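Local structure of neuraminidase (Influenza A virus, 4K3Y) at residues E52-Y62 with S74-L84; K94-A102 with W111-D119. The protein is a neuraminidase-like surface protein of a bat influenza A virus, a six-bladed beta propeller that probably lacks the usual sialidase activity. All coordinates share one frame; numbering follows the deposited sequence.

Contact 1 of 2, residues E52-Y62 with S74-L84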
loop_
_atom_site.group_PDB
_atom_site.type_symbol
_atom_site.label_atom_id
_atom_site.label_comp_id
_atom_site.label_asym_id
_atom_site.label_seq_id
_atom_site.Cartn_x
_atom_site.Cartn_y
_atom_site.Cartn_z
ATOM N N GLU C 52 14.731 -3.860 4.521
ATOM C CA GLU C 52 13.970 -5.109 4.366
ATOM C C GLU C 52 14.662 -6.143 3.464
ATOM O O GLU C 52 15.677 -5.856 2.817
ATOM C CB GLU C 52 12.567 -4.817 3.811
ATOM C CG GLU C 52 12.614 -4.012 2.524
ATOM C CD GLU C 52 11.249 -3.707 1.941
ATOM O OE1 GLU C 52 10.247 -3.763 2.695
ATOM O OE2 GLU C 52 11.185 -3.401 0.719
ATOM N N CYS C 53 14.097 -7.349 3.426
ATOM C CA CYS C 53 14.517 -8.354 2.459
ATOM C C CYS C 53 13.473 -8.411 1.350
ATOM O O CYS C 53 12.269 -8.425 1.632
ATOM C CB CYS C 53 14.669 -9.717 3.135
ATOM S SG CYS C 53 16.163 -9.823 4.120
ATOM N N ARG C 54 13.911 -8.414 0.092
ATOM C CA ARG C 54 12.951 -8.570 -1.008
ATOM C C ARG C 54 13.157 -9.860 -1.784
ATOM O O ARG C 54 14.282 -10.349 -1.947
ATOM C CB ARG C 54 12.938 -7.368 -1.971
ATOM C CG ARG C 54 12.457 -6.069 -1.335
ATOM C CD ARG C 54 12.278 -4.940 -2.351
ATOM N NE ARG C 54 11.084 -5.088 -3.201
ATOM C CZ ARG C 54 9.818 -4.975 -2.780
ATOM N NH1 ARG C 54 9.552 -4.738 -1.498
ATOM N NH2 ARG C 54 8.804 -5.114 -3.639
ATOM N N ARG C 55 12.033 -10.396 -2.242
ATOM C CA ARG C 55 11.974 -11.592 -3.070
ATOM C C ARG C 55 11.868 -11.145 -4.526
ATOM O O ARG C 55 10.795 -10.715 -4.982
ATOM C CB ARG C 55 10.717 -12.405 -2.729
ATOM C CG ARG C 55 10.845 -13.876 -3.015
ATOM C CD ARG C 55 9.768 -14.408 -3.929
ATOM N NE ARG C 55 8.704 -15.086 -3.184
ATOM C CZ ARG C 55 7.908 -16.040 -3.671
ATOM N NH1 ARG C 55 8.048 -16.478 -4.912
ATOM N NH2 ARG C 55 6.970 -16.573 -2.898
ATOM N N PHE C 56 12.971 -11.236 -5.251
ATOM C CA PHE C 56 12.951 -10.950 -6.671
ATOM C C PHE C 56 12.625 -12.192 -7.481
ATOM O O PHE C 56 12.959 -13.315 -7.084
ATOM C CB PHE C 56 14.286 -10.372 -7.081
ATOM C CG PHE C 56 14.503 -9.004 -6.558
ATOM C CD1 PHE C 56 14.905 -8.804 -5.245
ATOM C CD2 PHE C 56 14.256 -7.906 -7.367
ATOM C CE1 PHE C 56 15.078 -7.535 -4.759
ATOM C CE2 PHE C 56 14.425 -6.638 -6.885
ATOM C CZ PHE C 56 14.838 -6.445 -5.582
ATOM N N PHE C 57 11.970 -11.981 -8.616
ATOM C CA PHE C 57 11.615 -13.084 -9.501
ATOM C C PHE C 57 11.188 -12.611 -10.891
ATOM O O PHE C 57 10.990 -11.406 -11.139
ATOM C CB PHE C 57 10.497 -13.933 -8.892
ATOM C CG PHE C 57 9.224 -13.180 -8.664
ATOM C CD1 PHE C 57 8.267 -13.077 -9.673
ATOM C CD2 PHE C 57 8.970 -12.580 -7.438
ATOM C CE1 PHE C 57 7.080 -12.388 -9.460
ATOM C CE2 PHE C 57 7.781 -11.881 -7.221
ATOM C CZ PHE C 57 6.838 -11.787 -8.232
ATOM N N VAL C 58 11.057 -13.584 -11.791
ATOM C CA VAL C 58 10.525 -13.346 -13.126
ATOM C C VAL C 58 9.154 -14.016 -13.200
ATOM O O VAL C 58 8.969 -15.104 -12.664
ATOM C CB VAL C 58 11.484 -13.879 -14.206
ATOM C CG1 VAL C 58 10.880 -13.708 -15.600
ATOM C CG2 VAL C 58 12.845 -13.157 -14.101
ATOM N N SER C 59 8.181 -13.359 -13.825
ATOM C CA SER C 59 6.800 -13.854 -13.791
ATOM C C SER C 59 6.497 -14.813 -14.936
ATOM O O SER C 59 7.214 -14.839 -15.941
ATOM C CB SER C 59 5.843 -12.704 -13.929
ATOM O OG SER C 59 6.024 -12.134 -15.210
ATOM N N MET C 60 5.429 -15.594 -14.766
ATOM C CA MET C 60 4.898 -16.471 -15.807
ATOM C C MET C 60 3.386 -16.239 -15.949
ATOM O O MET C 60 2.740 -16.816 -16.829
ATOM C CB MET C 60 5.164 -17.944 -15.478
ATOM C CG MET C 60 6.620 -18.312 -15.214
ATOM S SD MET C 60 6.788 -19.935 -14.425
ATOM C CE MET C 60 5.892 -20.994 -15.557
ATOM N N GLY C 61 2.823 -15.410 -15.070
ATOM C CA GLY C 61 1.431 -15.002 -15.180
ATOM C C GLY C 61 0.456 -15.609 -14.189
ATOM O O GLY C 61 0.771 -15.792 -13.015
ATOM N N TYR C 62 -0.740 -15.927 -14.673
ATOM C CA TYR C 62 -1.823 -16.385 -13.809
ATOM C C TYR C 62 -2.654 -17.481 -14.469
ATOM O O TYR C 62 -2.578 -17.678 -15.683
ATOM C CB TYR C 62 -2.755 -15.211 -13.502
ATOM C CG TYR C 62 -2.103 -14.026 -12.825
ATOM C CD1 TYR C 62 -1.991 -13.976 -11.440
ATOM C CD2 TYR C 62 -1.619 -12.950 -13.564
ATOM C CE1 TYR C 62 -1.408 -12.893 -10.809
ATOM C CE2 TYR C 62 -1.030 -11.858 -12.939
ATOM C CZ TYR C 62 -0.928 -11.838 -11.556
ATOM O OH TYR C 62 -0.347 -10.768 -10.906
ATOM N N SER C 74 -1.534 -15.772 -18.669
ATOM C CA SER C 74 -1.801 -14.321 -18.575
ATOM C C SER C 74 -0.572 -13.401 -18.736
ATOM O O SER C 74 -0.114 -13.155 -19.852
ATOM C CB SER C 74 -2.540 -13.968 -17.276
ATOM O OG SER C 74 -3.905 -14.333 -17.333
ATOM N N GLU C 75 -0.057 -12.896 -17.614
ATOM C CA GLU C 75 0.942 -11.807 -17.592
ATOM C C GLU C 75 2.397 -12.253 -17.299
ATOM O O GLU C 75 2.778 -12.382 -16.133
ATOM C CB GLU C 75 0.503 -10.781 -16.535
ATOM C CG GLU C 75 1.142 -9.410 -16.604
ATOM C CD GLU C 75 0.349 -8.384 -15.807
ATOM O OE1 GLU C 75 -0.792 -8.064 -16.200
ATOM O OE2 GLU C 75 0.877 -7.888 -14.789
ATOM N N GLN C 76 3.209 -12.441 -18.348
ATOM C CA GLN C 76 4.580 -12.986 -18.217
ATOM C C GLN C 76 5.734 -11.985 -18.419
ATOM O O GLN C 76 5.558 -10.775 -18.288
ATOM C CB GLN C 76 4.800 -14.132 -19.216
ATOM C CG GLN C 76 3.653 -15.117 -19.361
ATOM C CD GLN C 76 2.600 -14.654 -20.344
ATOM O OE1 GLN C 76 2.671 -13.546 -20.876
ATOM N NE2 GLN C 76 1.612 -15.505 -20.590
ATOM N N MET C 77 6.919 -12.539 -18.695
ATOM C CA MET C 77 8.058 -11.837 -19.309
ATOM C C MET C 77 8.748 -10.668 -18.561
ATOM O O MET C 77 9.651 -10.021 -19.107
ATOM C CB MET C 77 7.684 -11.407 -20.748
ATOM C CG MET C 77 7.093 -10.009 -20.868
ATOM S SD MET C 77 5.848 -9.847 -22.158
ATOM C CE MET C 77 4.447 -9.312 -21.174
ATOM N N ASN C 78 8.348 -10.397 -17.322
ATOM C CA ASN C 78 8.904 -9.243 -16.598
ATOM C C ASN C 78 9.558 -9.589 -15.267
ATOM O O ASN C 78 9.370 -10.693 -14.743
ATOM C CB ASN C 78 7.830 -8.163 -16.385
ATOM C CG ASN C 78 7.446 -7.476 -17.673
ATOM O OD1 ASN C 78 8.305 -6.954 -18.389
ATOM N ND2 ASN C 78 6.160 -7.488 -17.991
ATOM N N VAL C 79 10.334 -8.645 -14.731
ATOM C CA VAL C 79 10.943 -8.805 -13.402
ATOM C C VAL C 79 10.147 -8.089 -12.316
ATOM O O VAL C 79 9.740 -6.932 -12.475
ATOM C CB VAL C 79 12.412 -8.324 -13.351
ATOM C CG1 VAL C 79 13.044 -8.738 -12.024
ATOM C CG2 VAL C 79 13.218 -8.901 -14.529
ATOM N N TYR C 80 9.910 -8.791 -11.218
ATOM C CA TYR C 80 9.143 -8.232 -10.112
ATOM C C TYR C 80 9.870 -8.471 -8.808
ATOM O O TYR C 80 10.820 -9.255 -8.751
ATOM C CB TYR C 80 7.753 -8.875 -10.033
ATOM C CG TYR C 80 6.877 -8.560 -11.217
ATOM C CD1 TYR C 80 6.935 -9.329 -12.383
ATOM C CD2 TYR C 80 5.985 -7.489 -11.177
ATOM C CE1 TYR C 80 6.125 -9.038 -13.472
ATOM C CE2 TYR C 80 5.175 -7.191 -12.264
ATOM C CZ TYR C 80 5.245 -7.965 -13.408
ATOM O OH TYR C 80 4.437 -7.668 -14.486
ATOM N N SER C 81 9.418 -7.789 -7.762
ATOM C CA SER C 81 9.864 -8.081 -6.410
ATOM C C SER C 81 8.662 -7.938 -5.498
ATOM O O SER C 81 7.694 -7.260 -5.860
ATOM C CB SER C 81 11.001 -7.150 -5.974
ATOM O OG SER C 81 10.552 -5.816 -5.840
ATOM N N VAL C 82 8.709 -8.612 -4.348
ATOM C CA VAL C 82 7.807 -8.330 -3.230
ATOM C C VAL C 82 8.642 -8.268 -1.965
ATOM O O VAL C 82 9.805 -8.672 -1.958
ATOM C CB VAL C 82 6.709 -9.404 -3.047
ATOM C CG1 VAL C 82 5.790 -9.453 -4.271
ATOM C CG2 VAL C 82 7.345 -10.761 -2.766
ATOM N N LYS C 83 8.072 -7.743 -0.895
ATOM C CA LYS C 83 8.776 -7.788 0.369
ATOM C C LYS C 83 8.740 -9.245 0.782
ATOM O O LYS C 83 7.665 -9.863 0.747
ATOM C CB LYS C 83 8.056 -6.929 1.399
ATOM C CG LYS C 83 8.786 -6.744 2.704
ATOM C CD LYS C 83 7.784 -6.299 3.743
ATOM C CE LYS C 83 8.439 -5.705 4.973
ATOM N NZ LYS C 83 7.373 -5.223 5.904
ATOM N N LEU C 84 9.899 -9.813 1.118
ATOM C CA LEU C 84 9.939 -11.205 1.593
ATOM C C LEU C 84 9.019 -11.385 2.796
ATOM O O LEU C 84 9.186 -10.712 3.817
ATOM C CB LEU C 84 11.354 -11.633 1.969
ATOM C CG LEU C 84 11.441 -13.054 2.545
ATOM C CD1 LEU C 84 11.189 -14.123 1.478
ATOM C CD2 LEU C 84 12.795 -13.277 3.215
#

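Contact 2 of 2, residues K94-A102 with W111-D119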
loop_
_atom_site.group_PDB
_atom_site.type_symbol
_atom_site.label_atom_id
_atom_site.label_comp_id
_atom_site.label_asym_id
_atom_site.label_seq_id
_atom_site.Cartn_x
_atom_site.Cartn_y
_atom_site.Cartn_z
ATOM N N LYS C 94 5.889 -5.178 -6.974
ATOM C CA LYS C 94 6.608 -4.025 -7.524
ATOM C C LYS C 94 7.220 -4.456 -8.850
ATOM O O LYS C 94 8.008 -5.407 -8.900
ATOM C CB LYS C 94 7.709 -3.546 -6.563
ATOM C CG LYS C 94 8.716 -2.528 -7.157
ATOM C CD LYS C 94 9.315 -1.646 -6.033
ATOM C CE LYS C 94 10.728 -1.128 -6.316
ATOM N NZ LYS C 94 11.642 -1.352 -5.130
ATOM N N PHE C 95 6.833 -3.789 -9.929
ATOM C CA PHE C 95 7.449 -4.034 -11.234
ATOM C C PHE C 95 8.881 -3.478 -11.245
ATOM O O PHE C 95 9.155 -2.424 -10.667
ATOM C CB PHE C 95 6.598 -3.407 -12.342
ATOM C CG PHE C 95 7.281 -3.337 -13.667
ATOM C CD1 PHE C 95 7.370 -4.463 -14.481
ATOM C CD2 PHE C 95 7.820 -2.147 -14.113
ATOM C CE1 PHE C 95 7.995 -4.400 -15.709
ATOM C CE2 PHE C 95 8.447 -2.080 -15.345
ATOM C CZ PHE C 95 8.533 -3.212 -16.139
ATOM N N GLU C 96 9.799 -4.188 -11.889
ATOM C CA GLU C 96 11.211 -3.866 -11.729
ATOM C C GLU C 96 11.957 -3.586 -13.034
ATOM O O GLU C 96 12.747 -2.633 -13.121
ATOM C CB GLU C 96 11.902 -4.974 -10.930
ATOM C CG GLU C 96 11.488 -5.015 -9.459
ATOM C CD GLU C 96 12.229 -3.983 -8.599
ATOM O OE1 GLU C 96 12.970 -3.133 -9.170
ATOM O OE2 GLU C 96 12.076 -4.035 -7.345
ATOM N N ALA C 97 11.703 -4.411 -14.045
ATOM C CA ALA C 97 12.440 -4.328 -15.304
ATOM C C ALA C 97 11.823 -5.250 -16.338
ATOM O O ALA C 97 10.912 -6.015 -16.035
ATOM C CB ALA C 97 13.925 -4.686 -15.094
ATOM N N VAL C 98 12.331 -5.169 -17.561
ATOM C CA VAL C 98 11.981 -6.125 -18.597
ATOM C C VAL C 98 13.115 -7.130 -18.688
ATOM O O VAL C 98 14.283 -6.744 -18.761
ATOM C CB VAL C 98 11.828 -5.438 -19.949
ATOM C CG1 VAL C 98 11.049 -6.325 -20.915
ATOM C CG2 VAL C 98 11.129 -4.106 -19.765
ATOM N N GLY C 99 12.775 -8.413 -18.655
ATOM C CA GLY C 99 13.780 -9.445 -18.792
ATOM C C GLY C 99 13.309 -10.821 -18.390
ATOM O O GLY C 99 12.189 -10.973 -17.886
ATOM N N TRP C 100 14.165 -11.819 -18.614
ATOM C CA TRP C 100 13.897 -13.196 -18.182
ATOM C C TRP C 100 14.895 -13.610 -17.121
ATOM O O TRP C 100 14.774 -14.676 -16.524
ATOM C CB TRP C 100 13.987 -14.186 -19.347
ATOM C CG TRP C 100 14.248 -13.583 -20.688
ATOM C CD1 TRP C 100 15.428 -13.060 -21.145
ATOM C CD2 TRP C 100 13.311 -13.475 -21.775
ATOM N NE1 TRP C 100 15.275 -12.615 -22.441
ATOM C CE2 TRP C 100 13.987 -12.862 -22.850
ATOM C CE3 TRP C 100 11.963 -13.836 -21.940
ATOM C CZ2 TRP C 100 13.361 -12.600 -24.074
ATOM C CZ3 TRP C 100 11.347 -13.576 -23.152
ATOM C CH2 TRP C 100 12.044 -12.965 -24.201
ATOM N N SER C 101 15.889 -12.763 -16.891
ATOM C CA SER C 101 16.979 -13.125 -16.000
ATOM C C SER C 101 17.475 -11.873 -15.274
ATOM O O SER C 101 17.808 -10.858 -15.898
ATOM C CB SER C 101 18.104 -13.795 -16.799
ATOM O OG SER C 101 19.296 -13.955 -16.025
ATOM N N ALA C 102 17.504 -11.939 -13.950
ATOM C CA ALA C 102 17.872 -10.771 -13.170
ATOM C C ALA C 102 18.729 -11.090 -11.958
ATOM O O ALA C 102 18.633 -12.158 -11.361
ATOM C CB ALA C 102 16.620 -9.969 -12.752
ATOM N N TRP C 111 17.942 0.467 -5.106
ATOM C CA TRP C 111 18.071 -0.854 -5.711
ATOM C C TRP C 111 18.741 -0.795 -7.090
ATOM O O TRP C 111 18.286 -0.067 -8.000
ATOM C CB TRP C 111 16.703 -1.530 -5.863
ATOM C CG TRP C 111 16.172 -2.057 -4.592
ATOM C CD1 TRP C 111 15.191 -1.506 -3.822
ATOM C CD2 TRP C 111 16.590 -3.254 -3.919
ATOM N NE1 TRP C 111 14.974 -2.281 -2.705
ATOM C CE2 TRP C 111 15.817 -3.364 -2.742
ATOM C CE3 TRP C 111 17.539 -4.242 -4.199
ATOM C CZ2 TRP C 111 15.970 -4.423 -1.837
ATOM C CZ3 TRP C 111 17.690 -5.298 -3.296
ATOM C CH2 TRP C 111 16.910 -5.375 -2.132
ATOM N N THR C 112 19.818 -1.567 -7.234
ATOM C CA THR C 112 20.402 -1.861 -8.537
ATOM C C THR C 112 19.834 -3.189 -9.065
ATOM O O THR C 112 19.839 -4.218 -8.373
ATOM C CB THR C 112 21.925 -1.966 -8.453
ATOM O OG1 THR C 112 22.459 -0.775 -7.849
ATOM C CG2 THR C 112 22.505 -2.165 -9.843
ATOM N N VAL C 113 19.331 -3.166 -10.292
ATOM C CA VAL C 113 18.774 -4.365 -10.893
ATOM C C VAL C 113 19.410 -4.643 -12.253
ATOM O O VAL C 113 19.253 -3.857 -13.196
ATOM C CB VAL C 113 17.255 -4.233 -11.065
ATOM C CG1 VAL C 113 16.694 -5.429 -11.830
ATOM C CG2 VAL C 113 16.577 -4.086 -9.709
ATOM N N LEU C 114 20.137 -5.754 -12.359
ATOM C CA LEU C 114 20.645 -6.187 -13.659
ATOM C C LEU C 114 19.670 -7.156 -14.294
ATOM O O LEU C 114 19.369 -8.200 -13.721
ATOM C CB LEU C 114 22.020 -6.829 -13.547
ATOM C CG LEU C 114 23.059 -5.855 -13.001
ATOM C CD1 LEU C 114 23.179 -6.019 -11.486
ATOM C CD2 LEU C 114 24.399 -6.038 -13.692
ATOM N N SER C 115 19.177 -6.800 -15.477
ATOM C CA SER C 115 18.162 -7.593 -16.155
ATOM C C SER C 115 18.553 -7.893 -17.604
ATOM O O SER C 115 18.853 -6.980 -18.378
ATOM C CB SER C 115 16.806 -6.878 -16.093
ATOM O OG SER C 115 15.771 -7.687 -16.636
ATOM N N VAL C 116 18.550 -9.181 -17.955
ATOM C CA VAL C 116 18.803 -9.634 -19.328
ATOM C C VAL C 116 17.522 -9.594 -20.162
ATOM O O VAL C 116 16.501 -10.140 -19.761
ATOM C CB VAL C 116 19.344 -11.091 -19.366
ATOM C CG1 VAL C 116 19.521 -11.567 -20.820
ATOM C CG2 VAL C 116 20.653 -11.200 -18.607
ATOM N N ALA C 117 17.592 -8.971 -21.332
ATOM C CA ALA C 117 16.425 -8.805 -22.188
ATOM C C ALA C 117 16.836 -8.936 -23.648
ATOM O O ALA C 117 18.019 -9.140 -23.943
ATOM C CB ALA C 117 15.768 -7.449 -21.935
ATOM N N GLY C 118 15.864 -8.819 -24.552
ATOM C CA GLY C 118 16.123 -8.862 -25.984
ATOM C C GLY C 118 16.822 -10.127 -26.447
ATOM O O GLY C 118 16.348 -11.236 -26.196
ATOM N N ASP C 119 17.957 -9.955 -27.119
ATOM C CA ASP C 119 18.757 -11.077 -27.608
ATOM C C ASP C 119 19.838 -11.473 -26.593
ATOM O O ASP C 119 20.686 -12.340 -26.864
ATOM C CB ASP C 119 19.379 -10.721 -28.965
ATOM C CG ASP C 119 19.808 -9.257 -29.051
ATOM O OD1 ASP C 119 20.436 -8.753 -28.091
ATOM O OD2 ASP C 119 19.509 -8.612 -30.083
#

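Contact 1 of 2, residues E52-Y62 with S74-L84
F56 and S81 form a non-hydrogen-bonded antiparallel pair in which a small bump meets a flat surface: S81 CB sits over one face of the phenyl ring, 3.7 Å from the ring centroid of F56. One residue along each strand, on the opposite face, which carries F57, Y80 and V82, the F57 ring swings in against Y80 and receives Y80 CB over one face, 4.0 Å from the F57 centroid. Its CG lies between the backbone N and the carbonyl carbon (chi1 61°), which folds the ring back toward strand 78-83, and V82 CG1 lies at the ring's edge. The Y80 ring in turn offers an edge to S59, with CE1 3.6 Å from S59 OG. Backbone hydrogen bonds join the strands at F57-Y80 and R55-V82, Y80 N to F57 O and R55 N to V82 O both 2.8 Å. At the other end R54, bent at chi3 (74°), turns its guanidinium side-on so that NE and NH2 both donate to S81 OG, at 2.8 and 2.9 Å, in the guanidinium plane. The peptide joining V82 to K83 spans one face of that group, and R54 NH1 makes a salt bridge with E52 OE2 at 3.1 Å. S81 OG is also bonded to E96 of strand 94-98, so one hydroxyl joins three successive strands of this blade, while the bonds to E52 and S81 together fix the rotation of the guanidinium.

Contact 2 of 2, residues K94-A102 with W111-D119
W100 and V116 open the hydrogen-bonded set: W100 N donates to V116 O at 3.1 Å, and V116 N to S101 O at 2.8 Å, both nearly in line with the acceptor carbonyl. A third bond is different in kind. S115 OG, held anti to its own backbone N (chi1 -174°), donates a hydrogen bond to V98 O at 2.8 Å, approaching from above the carbonyl plane, 54° out of it. These bonds bracket G99, where the chain leaves strand 94-98, the last of one four-stranded blade, and enters strand 101-106, the first of the next: the blade-to-blade step of the neuraminidase propeller. E96 and A97, both facing V79, make a classic beta bulge just before it. Apolar contact lies along the two blades' facing sides, with A97 CB 3.8 Å from S115 CB and 4.3 Å from V113 CG1. The E96 side chain crosses that of V113 at about a right angle, OE1 3.8 Å from V113 CG2. Among the aromatic groups, the indole of W100 takes G118 O at its edge, CZ2 to O 3.9 Å. W111 has K94 NZ oblique to its ring, while that ammonium group salt-bridges E96 OE2, which is bonded in turn to S81 of the neighbouring strand 78-83 in its own blade.

Overall arrangement
After strand 20-26, which joins another blade, strand 40-48 opens this one, and C48 is joined by a disulfide to C53 at the start of contact 1. That contact closes a loop between strands 53-61 and 78-83, of which residues 64-72 are not modelled. The chain then turns back into strand 94-98, an edge strand of the same sheet and neighbour of 78-83, which joins the contacts directly. Contact 2 closes a second, shorter loop holding the rest of the hairpin 101-106/111-117. The contacts follow in series, neither nesting nor crossing, with centres about 10 Å apart. F56 on W111 and V58 on the W100 backbone tie adjacent blades. Both contacts also reach a neighbouring subunit.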